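PDB 2ODA: hypothetical protein PSPTO_2114 from Pseudomonas syringae pv. tomato, which is of uncertain function but belongs to a Pseudomonas-specific subfamily of the haloacid dehalogenase (HAD) superfamily, whose relatives include phosphatases and phosphonoacetaldehyde hydrolase. Local coordinates for residues B[127-132]-B[184-189]; B[9-14]-B[174-179]; B[116-121]-B[167-172]. All coordinates share one frame; numbering follows the deposited sequence.

Contact 1 (B[127-132]-B[184-189]); sequences WTIGLA and ADIALR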
loop_
_atom_site.group_PDB
_atom_site.type_symbol
_atom_site.label_atom_id
_atom_site.label_comp_id
_atom_site.label_asym_id
_atom_site.label_seq_id
_atom_site.Cartn_x
_atom_site.Cartn_y
_atom_site.Cartn_z
ATOM N N TRP B 127 -7.358 -1.208 6.566
ATOM C CA TRP B 127 -8.390 -1.183 7.596
ATOM C C TRP B 127 -7.682 -0.956 8.929
ATOM O O TRP B 127 -6.551 -1.414 9.132
ATOM C CB TRP B 127 -9.149 -2.521 7.654
ATOM C CG TRP B 127 -10.137 -2.702 6.516
ATOM C CD1 TRP B 127 -9.932 -3.376 5.336
ATOM C CD2 TRP B 127 -11.472 -2.208 6.475
ATOM N NE1 TRP B 127 -11.080 -3.328 4.555
ATOM C CE2 TRP B 127 -12.035 -2.608 5.231
ATOM C CE3 TRP B 127 -12.251 -1.450 7.363
ATOM C CZ2 TRP B 127 -13.342 -2.263 4.853
ATOM C CZ3 TRP B 127 -13.558 -1.113 6.994
ATOM C CH2 TRP B 127 -14.090 -1.531 5.745
ATOM N N THR B 128 -8.350 -0.254 9.840
ATOM C CA THR B 128 -7.772 0.017 11.175
ATOM C C THR B 128 -8.724 -0.307 12.319
ATOM O O THR B 128 -9.915 -0.032 12.238
ATOM C CB THR B 128 -7.301 1.502 11.334
ATOM O OG1 THR B 128 -8.400 2.393 11.124
ATOM C CG2 THR B 128 -6.225 1.837 10.313
ATOM N N ILE B 129 -8.180 -0.893 13.383
ATOM C CA ILE B 129 -8.915 -1.150 14.611
ATOM C C ILE B 129 -8.141 -0.430 15.705
ATOM O O ILE B 129 -6.936 -0.641 15.844
ATOM C CB ILE B 129 -9.011 -2.679 14.943
ATOM C CG1 ILE B 129 -9.800 -3.399 13.833
ATOM C CG2 ILE B 129 -9.592 -2.909 16.397
ATOM C CD1 ILE B 129 -9.726 -4.978 13.844
ATOM N N GLY B 130 -8.835 0.435 16.437
ATOM C CA GLY B 130 -8.267 1.172 17.552
ATOM C C GLY B 130 -8.587 0.503 18.877
ATOM O O GLY B 130 -9.617 -0.172 19.022
ATOM N N LEU B 131 -7.687 0.682 19.839
ATOM C CA LEU B 131 -7.817 0.075 21.159
ATOM C C LEU B 131 -8.038 1.145 22.228
ATOM O O LEU B 131 -7.236 2.057 22.373
ATOM C CB LEU B 131 -6.577 -0.796 21.476
ATOM C CG LEU B 131 -6.367 -2.067 20.626
ATOM C CD1 LEU B 131 -5.062 -2.796 21.001
ATOM C CD2 LEU B 131 -7.548 -3.036 20.740
ATOM N N ALA B 132 -9.129 1.014 22.984
ATOM C CA ALA B 132 -9.590 2.126 23.844
ATOM C C ALA B 132 -8.992 2.168 25.262
ATOM O O ALA B 132 -9.175 3.150 25.980
ATOM C CB ALA B 132 -11.098 2.113 23.920
ATOM N N ALA B 184 -14.968 -9.893 12.502
ATOM C CA ALA B 184 -16.163 -10.463 11.846
ATOM C C ALA B 184 -17.089 -9.358 11.336
ATOM O O ALA B 184 -17.656 -9.466 10.237
ATOM C CB ALA B 184 -16.913 -11.437 12.792
ATOM N N ASP B 185 -17.225 -8.279 12.112
ATOM C CA ASP B 185 -18.091 -7.170 11.683
ATOM C C ASP B 185 -17.467 -6.375 10.525
ATOM O O ASP B 185 -18.181 -5.915 9.632
ATOM C CB ASP B 185 -18.478 -6.272 12.868
ATOM C CG ASP B 185 -19.844 -5.646 12.686
ATOM O OD1 ASP B 185 -20.811 -6.404 12.400
ATOM O OD2 ASP B 185 -19.930 -4.404 12.765
ATOM N N ILE B 186 -16.140 -6.224 10.515
ATOM C CA ILE B 186 -15.468 -5.622 9.348
ATOM C C ILE B 186 -15.651 -6.494 8.091
ATOM O O ILE B 186 -15.863 -5.976 6.974
ATOM C CB ILE B 186 -13.994 -5.295 9.642
ATOM C CG1 ILE B 186 -13.928 -4.062 10.585
ATOM C CG2 ILE B 186 -13.204 -5.048 8.325
ATOM C CD1 ILE B 186 -12.512 -3.804 11.233
ATOM N N ALA B 187 -15.599 -7.810 8.266
ATOM C CA ALA B 187 -15.796 -8.710 7.115
ATOM C C ALA B 187 -17.191 -8.509 6.511
ATOM O O ALA B 187 -17.334 -8.478 5.288
ATOM C CB ALA B 187 -15.579 -10.165 7.525
ATOM N N LEU B 188 -18.203 -8.360 7.378
ATOM C CA LEU B 188 -19.583 -8.060 6.980
ATOM C C LEU B 188 -19.674 -6.730 6.253
ATOM O O LEU B 188 -20.261 -6.655 5.168
ATOM C CB LEU B 188 -20.528 -8.076 8.195
ATOM C CG LEU B 188 -22.062 -7.935 8.014
ATOM C CD1 LEU B 188 -22.676 -8.987 7.040
ATOM C CD2 LEU B 188 -22.781 -8.007 9.402
ATOM N N ARG B 189 -19.091 -5.680 6.827
ATOM C CA ARG B 189 -18.973 -4.383 6.104
ATOM C C ARG B 189 -18.339 -4.522 4.703
ATOM O O ARG B 189 -18.872 -4.008 3.713
ATOM C CB ARG B 189 -18.235 -3.325 6.950
ATOM C CG ARG B 189 -19.073 -2.839 8.113
ATOM C CD ARG B 189 -18.241 -2.283 9.270
ATOM N NE ARG B 189 -17.474 -1.111 8.860
ATOM C CZ ARG B 189 -16.744 -0.365 9.678
ATOM N NH1 ARG B 189 -16.709 -0.650 10.971
ATOM N NH2 ARG B 189 -16.073 0.685 9.199
#

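Contact 2 (B[9-14]-B[174-179]); sequences LLFGLS and DHLGEL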
loop_
_atom_site.group_PDB
_atom_site.type_symbol
_atom_site.label_atom_id
_atom_site.label_comp_id
_atom_site.label_asym_id
_atom_site.label_seq_id
_atom_site.Cartn_x
_atom_site.Cartn_y
_atom_site.Cartn_z
ATOM N N LEU B 9 -2.683 -9.564 9.414
ATOM C CA LEU B 9 -2.947 -8.624 10.485
ATOM C C LEU B 9 -1.644 -8.026 10.991
ATOM O O LEU B 9 -0.651 -8.741 11.232
ATOM C CB LEU B 9 -3.718 -9.284 11.640
ATOM C CG LEU B 9 -5.070 -9.957 11.358
ATOM C CD1 LEU B 9 -5.594 -10.637 12.625
ATOM C CD2 LEU B 9 -6.100 -8.941 10.860
ATOM N N LEU B 10 -1.646 -6.704 11.139
ATOM C CA LEU B 10 -0.516 -5.965 11.718
ATOM C C LEU B 10 -0.906 -5.472 13.087
ATOM O O LEU B 10 -2.028 -4.992 13.254
ATOM C CB LEU B 10 -0.175 -4.765 10.839
ATOM C CG LEU B 10 0.097 -5.107 9.368
ATOM C CD1 LEU B 10 0.461 -3.812 8.621
ATOM C CD2 LEU B 10 1.207 -6.176 9.221
ATOM N N PHE B 11 0.010 -5.568 14.060
ATOM C CA PHE B 11 -0.263 -5.102 15.429
ATOM C C PHE B 11 0.823 -4.156 15.894
ATOM O O PHE B 11 2.003 -4.424 15.710
ATOM C CB PHE B 11 -0.232 -6.276 16.423
ATOM C CG PHE B 11 -1.347 -7.252 16.265
ATOM C CD1 PHE B 11 -1.216 -8.348 15.410
ATOM C CD2 PHE B 11 -2.509 -7.121 17.015
ATOM C CE1 PHE B 11 -2.261 -9.288 15.290
ATOM C CE2 PHE B 11 -3.549 -8.060 16.913
ATOM C CZ PHE B 11 -3.409 -9.143 16.049
ATOM N N GLY B 12 0.443 -3.061 16.537
ATOM C CA GLY B 12 1.430 -2.361 17.370
ATOM C C GLY B 12 1.948 -3.329 18.443
ATOM O O GLY B 12 1.241 -4.240 18.857
ATOM N N LEU B 13 3.171 -3.132 18.913
ATOM C CA LEU B 13 3.674 -3.946 19.997
ATOM C C LEU B 13 3.355 -3.342 21.375
ATOM O O LEU B 13 2.426 -3.803 22.068
ATOM C CB LEU B 13 5.173 -4.246 19.795
ATOM C CG LEU B 13 5.834 -5.178 20.826
ATOM C CD1 LEU B 13 5.312 -6.658 20.781
ATOM C CD2 LEU B 13 7.338 -5.107 20.634
ATOM N N SER B 14 4.088 -2.296 21.746
ATOM C CA SER B 14 3.833 -1.554 22.991
ATOM C C SER B 14 2.446 -0.883 22.996
ATOM O O SER B 14 2.034 -0.261 21.996
ATOM C CB SER B 14 4.963 -0.523 23.214
ATOM O OG SER B 14 4.640 0.395 24.244
ATOM N N ASP B 174 -12.494 -2.299 23.159
ATOM C CA ASP B 174 -11.951 -2.029 24.498
ATOM C C ASP B 174 -10.630 -2.765 24.732
ATOM O O ASP B 174 -9.787 -2.308 25.516
ATOM C CB ASP B 174 -12.924 -2.514 25.557
ATOM C CG ASP B 174 -14.147 -1.618 25.729
ATOM O OD1 ASP B 174 -14.272 -0.544 25.091
ATOM O OD2 ASP B 174 -15.004 -2.043 26.544
ATOM N N HIS B 175 -10.488 -3.941 24.120
ATOM C CA HIS B 175 -9.315 -4.801 24.347
ATOM C C HIS B 175 -9.293 -5.886 23.293
ATOM O O HIS B 175 -10.290 -6.105 22.613
ATOM C CB HIS B 175 -9.356 -5.437 25.771
ATOM C CG HIS B 175 -10.619 -6.194 26.059
ATOM N ND1 HIS B 175 -10.834 -7.485 25.627
ATOM C CD2 HIS B 175 -11.741 -5.833 26.721
ATOM C CE1 HIS B 175 -12.034 -7.888 26.016
ATOM N NE2 HIS B 175 -12.607 -6.897 26.672
ATOM N N LEU B 176 -8.167 -6.596 23.200
ATOM C CA LEU B 176 -7.997 -7.670 22.206
ATOM C C LEU B 176 -8.953 -8.866 22.340
ATOM O O LEU B 176 -9.134 -9.627 21.386
ATOM C CB LEU B 176 -6.544 -8.143 22.157
ATOM C CG LEU B 176 -5.513 -7.116 21.671
ATOM C CD1 LEU B 176 -4.104 -7.698 21.759
ATOM C CD2 LEU B 176 -5.840 -6.663 20.237
ATOM N N GLY B 177 -9.578 -9.035 23.501
ATOM C CA GLY B 177 -10.567 -10.113 23.650
ATOM C C GLY B 177 -11.734 -9.895 22.689
ATOM O O GLY B 177 -12.503 -10.823 22.383
ATOM N N GLU B 178 -11.899 -8.652 22.252
ATOM C CA GLU B 178 -12.978 -8.290 21.321
ATOM C C GLU B 178 -12.552 -8.324 19.859
ATOM O O GLU B 178 -13.350 -8.008 18.959
ATOM C CB GLU B 178 -13.509 -6.887 21.659
ATOM C CG GLU B 178 -14.242 -6.797 22.980
ATOM C CD GLU B 178 -15.563 -7.565 22.991
ATOM O OE1 GLU B 178 -16.140 -7.775 21.906
ATOM O OE2 GLU B 178 -16.030 -7.955 24.084
ATOM N N LEU B 179 -11.305 -8.723 19.602
ATOM C CA LEU B 179 -10.789 -8.650 18.235
ATOM C C LEU B 179 -11.558 -9.545 17.255
ATOM O O LEU B 179 -11.839 -9.138 16.145
ATOM C CB LEU B 179 -9.293 -8.984 18.172
ATOM C CG LEU B 179 -8.662 -8.913 16.774
ATOM C CD1 LEU B 179 -8.633 -7.466 16.244
ATOM C CD2 LEU B 179 -7.270 -9.445 16.847
#

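Contact 3 (B[116-121]-B[167-172]); sequences RLLQSG and LGVHSV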
loop_
_atom_site.group_PDB
_atom_site.type_symbol
_atom_site.label_atom_id
_atom_site.label_comp_id
_atom_site.label_asym_id
_atom_site.label_seq_id
_atom_site.Cartn_x
_atom_site.Cartn_y
_atom_site.Cartn_z
ATOM N N ARG B 116 -0.473 7.821 16.032
ATOM C CA ARG B 116 0.559 7.979 14.995
ATOM C C ARG B 116 0.734 6.734 14.137
ATOM O O ARG B 116 0.852 6.818 12.903
ATOM C CB ARG B 116 1.891 8.397 15.609
ATOM C CG ARG B 116 1.890 9.863 16.101
ATOM C CD ARG B 116 3.203 10.220 16.813
ATOM N NE ARG B 116 4.365 10.000 15.934
ATOM C CZ ARG B 116 5.269 9.057 16.158
ATOM N NH1 ARG B 116 5.133 8.290 17.223
ATOM N NH2 ARG B 116 6.298 8.871 15.334
ATOM N N LEU B 117 0.743 5.576 14.783
ATOM C CA LEU B 117 0.767 4.331 14.039
ATOM C C LEU B 117 -0.545 4.075 13.302
ATOM O O LEU B 117 -0.530 3.645 12.144
ATOM C CB LEU B 117 1.170 3.170 14.952
ATOM C CG LEU B 117 1.062 1.762 14.341
ATOM C CD1 LEU B 117 1.953 1.582 13.073
ATOM C CD2 LEU B 117 1.412 0.725 15.423
ATOM N N LEU B 118 -1.683 4.313 13.954
ATOM C CA LEU B 118 -2.966 4.250 13.254
ATOM C C LEU B 118 -3.005 5.145 12.023
ATOM O O LEU B 118 -3.514 4.746 10.973
ATOM C CB LEU B 118 -4.134 4.577 14.192
ATOM C CG LEU B 118 -4.320 3.489 15.262
ATOM C CD1 LEU B 118 -5.142 4.054 16.417
ATOM C CD2 LEU B 118 -4.965 2.235 14.635
ATOM N N GLN B 119 -2.489 6.360 12.150
ATOM C CA GLN B 119 -2.368 7.266 10.999
ATOM C C GLN B 119 -1.511 6.668 9.873
ATOM O O GLN B 119 -1.834 6.820 8.689
ATOM C CB GLN B 119 -1.815 8.626 11.441
ATOM C CG GLN B 119 -1.900 9.721 10.325
ATOM C CD GLN B 119 -3.335 10.043 9.944
ATOM O OE1 GLN B 119 -4.083 10.587 10.740
ATOM N NE2 GLN B 119 -3.728 9.694 8.732
ATOM N N SER B 120 -0.406 6.016 10.239
ATOM C CA SER B 120 0.407 5.297 9.243
ATOM C C SER B 120 -0.465 4.255 8.513
ATOM O O SER B 120 -0.407 4.141 7.295
ATOM C CB SER B 120 1.628 4.637 9.917
ATOM O OG SER B 120 2.303 3.762 9.021
ATOM N N GLY B 121 -1.268 3.498 9.263
ATOM C CA GLY B 121 -2.102 2.456 8.662
ATOM C C GLY B 121 -3.152 3.041 7.731
ATOM O O GLY B 121 -3.397 2.497 6.644
ATOM N N LEU B 167 -9.684 10.389 14.012
ATOM C CA LEU B 167 -8.567 10.105 13.089
ATOM C C LEU B 167 -9.035 9.488 11.782
ATOM O O LEU B 167 -8.393 9.651 10.749
ATOM C CB LEU B 167 -7.598 9.119 13.714
ATOM C CG LEU B 167 -6.558 9.511 14.710
ATOM C CD1 LEU B 167 -5.790 8.240 14.990
ATOM C CD2 LEU B 167 -5.611 10.621 14.137
ATOM N N GLY B 168 -10.146 8.756 11.849
ATOM C CA GLY B 168 -10.695 8.033 10.710
ATOM C C GLY B 168 -10.608 6.524 10.893
ATOM O O GLY B 168 -10.805 5.774 9.951
ATOM N N VAL B 169 -10.287 6.072 12.102
ATOM C CA VAL B 169 -10.207 4.629 12.395
ATOM C C VAL B 169 -11.566 3.961 12.147
ATOM O O VAL B 169 -12.610 4.564 12.396
ATOM C CB VAL B 169 -9.730 4.412 13.849
ATOM C CG1 VAL B 169 -9.891 2.961 14.320
ATOM C CG2 VAL B 169 -8.303 4.902 14.014
ATOM N N HIS B 170 -11.543 2.706 11.686
ATOM C CA HIS B 170 -12.731 2.028 11.194
ATOM C C HIS B 170 -13.622 1.396 12.277
ATOM O O HIS B 170 -14.858 1.346 12.132
ATOM C CB HIS B 170 -12.294 0.992 10.155
ATOM C CG HIS B 170 -11.665 1.609 8.944
ATOM N ND1 HIS B 170 -10.301 1.680 8.766
ATOM C CD2 HIS B 170 -12.218 2.252 7.889
ATOM C CE1 HIS B 170 -10.040 2.304 7.628
ATOM N NE2 HIS B 170 -11.187 2.663 7.077
ATOM N N SER B 171 -12.996 0.893 13.343
ATOM C CA SER B 171 -13.713 0.307 14.476
ATOM C C SER B 171 -12.851 0.506 15.710
ATOM O O SER B 171 -11.636 0.470 15.614
ATOM C CB SER B 171 -13.936 -1.217 14.288
ATOM O OG SER B 171 -14.670 -1.508 13.110
ATOM N N VAL B 172 -13.495 0.721 16.862
ATOM C CA VAL B 172 -12.788 0.794 18.139
ATOM C C VAL B 172 -13.360 -0.222 19.120
ATOM O O VAL B 172 -14.582 -0.353 19.263
ATOM C CB VAL B 172 -12.846 2.228 18.794
ATOM C CG1 VAL B 172 -12.031 2.259 20.098
ATOM C CG2 VAL B 172 -12.292 3.315 17.833
HETATM O O HOH W 1 -6.577 11.604 10.293
#

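Contact 1 (B[127-132]-B[184-189])
One face of the Trp127 indole receives the CG2 methyl of Ile186, on the opposite side the ring of His170 meets the indole at an incline, and Arg189 brings its guanidinium to the ring edge. The methyl lies 3.9 Å from the centroid of the six-membered ring and 16° off its normal, which qualifies as a CH-pi contact. It is set toward the rim, nearest the CD2-CE3 bond, 3.8 Å from both Trp127 CD2 and Trp127 CE3. At the edge, Arg189 NH2 stands in the indole plane, 3.8 Å from Trp127 CZ3. Because the ring and guanidinium planes are 81° apart, the two groups do not stack. The polar duties of the guanidinium lie elsewhere, NE forming a salt bridge with Glu194 and NH1 bonding to the carbonyl O of His170. These anchors hold the group in place beside the indole.

In fold terms, helix 179-191 covers one face of the parallel Rossmann-like sheet of a HAD domain. It runs roughly antiparallel to strand 127-131, with the axes of the two short segments 11.0 Å apart at closest approach. Ile186 serves two strand residues by dividing its branches. CG1 sits beside the backbone N (chi1 -73°) and CG2 anti to it, which turns CG2 to Trp127 and the longer branch to Ile129. There Ile186 CD1 lies 3.8 Å from Ile129 CG1 and 4.0 Å from Ile129 CD1, the two side chains meeting at a slant. Leu179, Cys182 and Leu183, earlier on the same helix, extend this apolar cover over Ile129.

Contact 2 (B[9-14]-B[174-179])
Leu176 and Leu179 meet the ring edge of Phe11, joining the turn before helix 179-191 to a central strand of the Rossmann-like HAD sheet. Strand 9-12 ends at Gly12, which begins Gly12-Leu13-Ser14; judging by sequence, these three residues probably occupy the place of the DxD motif of catalytic HAD enzymes.

Along the turn, Asp174 first ties its carbonyl O to Ser133 OG. His175 then contributes at two levels: its carbonyl O accepts Glu178 N at 3.0 Å, and its ring atom ND1 takes a weak bond from Gly177 N, bent to 127° at the hydrogen. Leu176 opens the 3-10 turn and sends CD2 toward the sheet, 4.3 Å from Phe11 CE2, a loose apolar touch close to the ring plane. Its carbonyl O receives Leu179 N at 3.0 Å, so the two leucines that meet Phe11 are linked by the same turn. Glu178 lays its CG over one face of the His175 imidazole, 3.8 Å above the ring plane and displaced toward the rim.

Leu179 starts the helix, and Leu48 and Ile111 add to the apolar surroundings it shares with Phe11. With its CG opposite the backbone N (chi1 -179°), Leu179 extends toward the ring as Phe11 advances from the other direction. Leu179 CD2 sits at the edge near the ring plane, 4.0 Å from both Phe11 CZ and Phe11 CE2.

Contact 3 (B[116-121]-B[167-172])
Gln119 reaches Leu167 through an extended first torsion and a bent second one: CG lies opposite the backbone N (chi1 -170°), and the chain then folds at chi2 (64°). This carries the amide across the Leu167 side chain, with Gln119 OE1 3.7 Å from Leu167 CD2. In Leu118 the first torsion is of the other kind, CG sitting beside the backbone N, and it takes CD1 toward Val169.

The polar link between the segments is made by water. One water donates to Gln119 OE1 at 2.7 Å and to the carbonyl O of Leu167 at 2.7 Å, so both of its protons are committed to the bridge. The other end of the same amide, NE2, bonds to Asn123 OD1, one helical turn further on, and together the two partners define which way the amide is turned.

Beside this bridge the packing is apolar. Leu118 CB is 4.1 Å from Leu167 CD1 and 4.2 Å from Val169 CG2, while Leu118 CD1 lies 4.1 Å from Val169 CG2. Leu118 therefore touches both residues flanking Gly168, from one side of helix 115-123. Gly168 closes helix 150-167 with a Schellman motif; at its backbone angles (phi 112°) a CB would be jammed against the carbonyl O of Leu167, which calls for glycine. The reversal turns the chain from the helix toward strand 171-173.

Around the contact, Leu164 of helix 150-167 also packs on Leu118 and on Val172. His170 bonds to the neighbouring strand through ND1 and Thr128 N, and Ser171 points the other way from Val172, onto helix 179-191. The contact thus joins two helices beside the 171-173 edge of the sheet.

All three contacts reach the same parallel sheet. Contacts 1 and 2, with centres about 11 Å apart, share helix 179-191 and its leading turn: Ile129 CD1 meets Leu179 CD1 at 3.6 Å, so the two pack directly on each other. Contact 3, its centre also about 11 Å from that of contact 1, joins it through the sheet edge, where Gly130 N lies 2.9 Å from Ser171 O, probably a hydrogen bond. Contacts 2 and 3 have centres about 13 Å apart, yet Gly12 CA touches Leu117 CD2 at 3.6 Å. That brings helix 115-123 beside the position that, by sequence, probably corresponds to the aspartate nucleophile of catalytic HAD relatives, here Gly12.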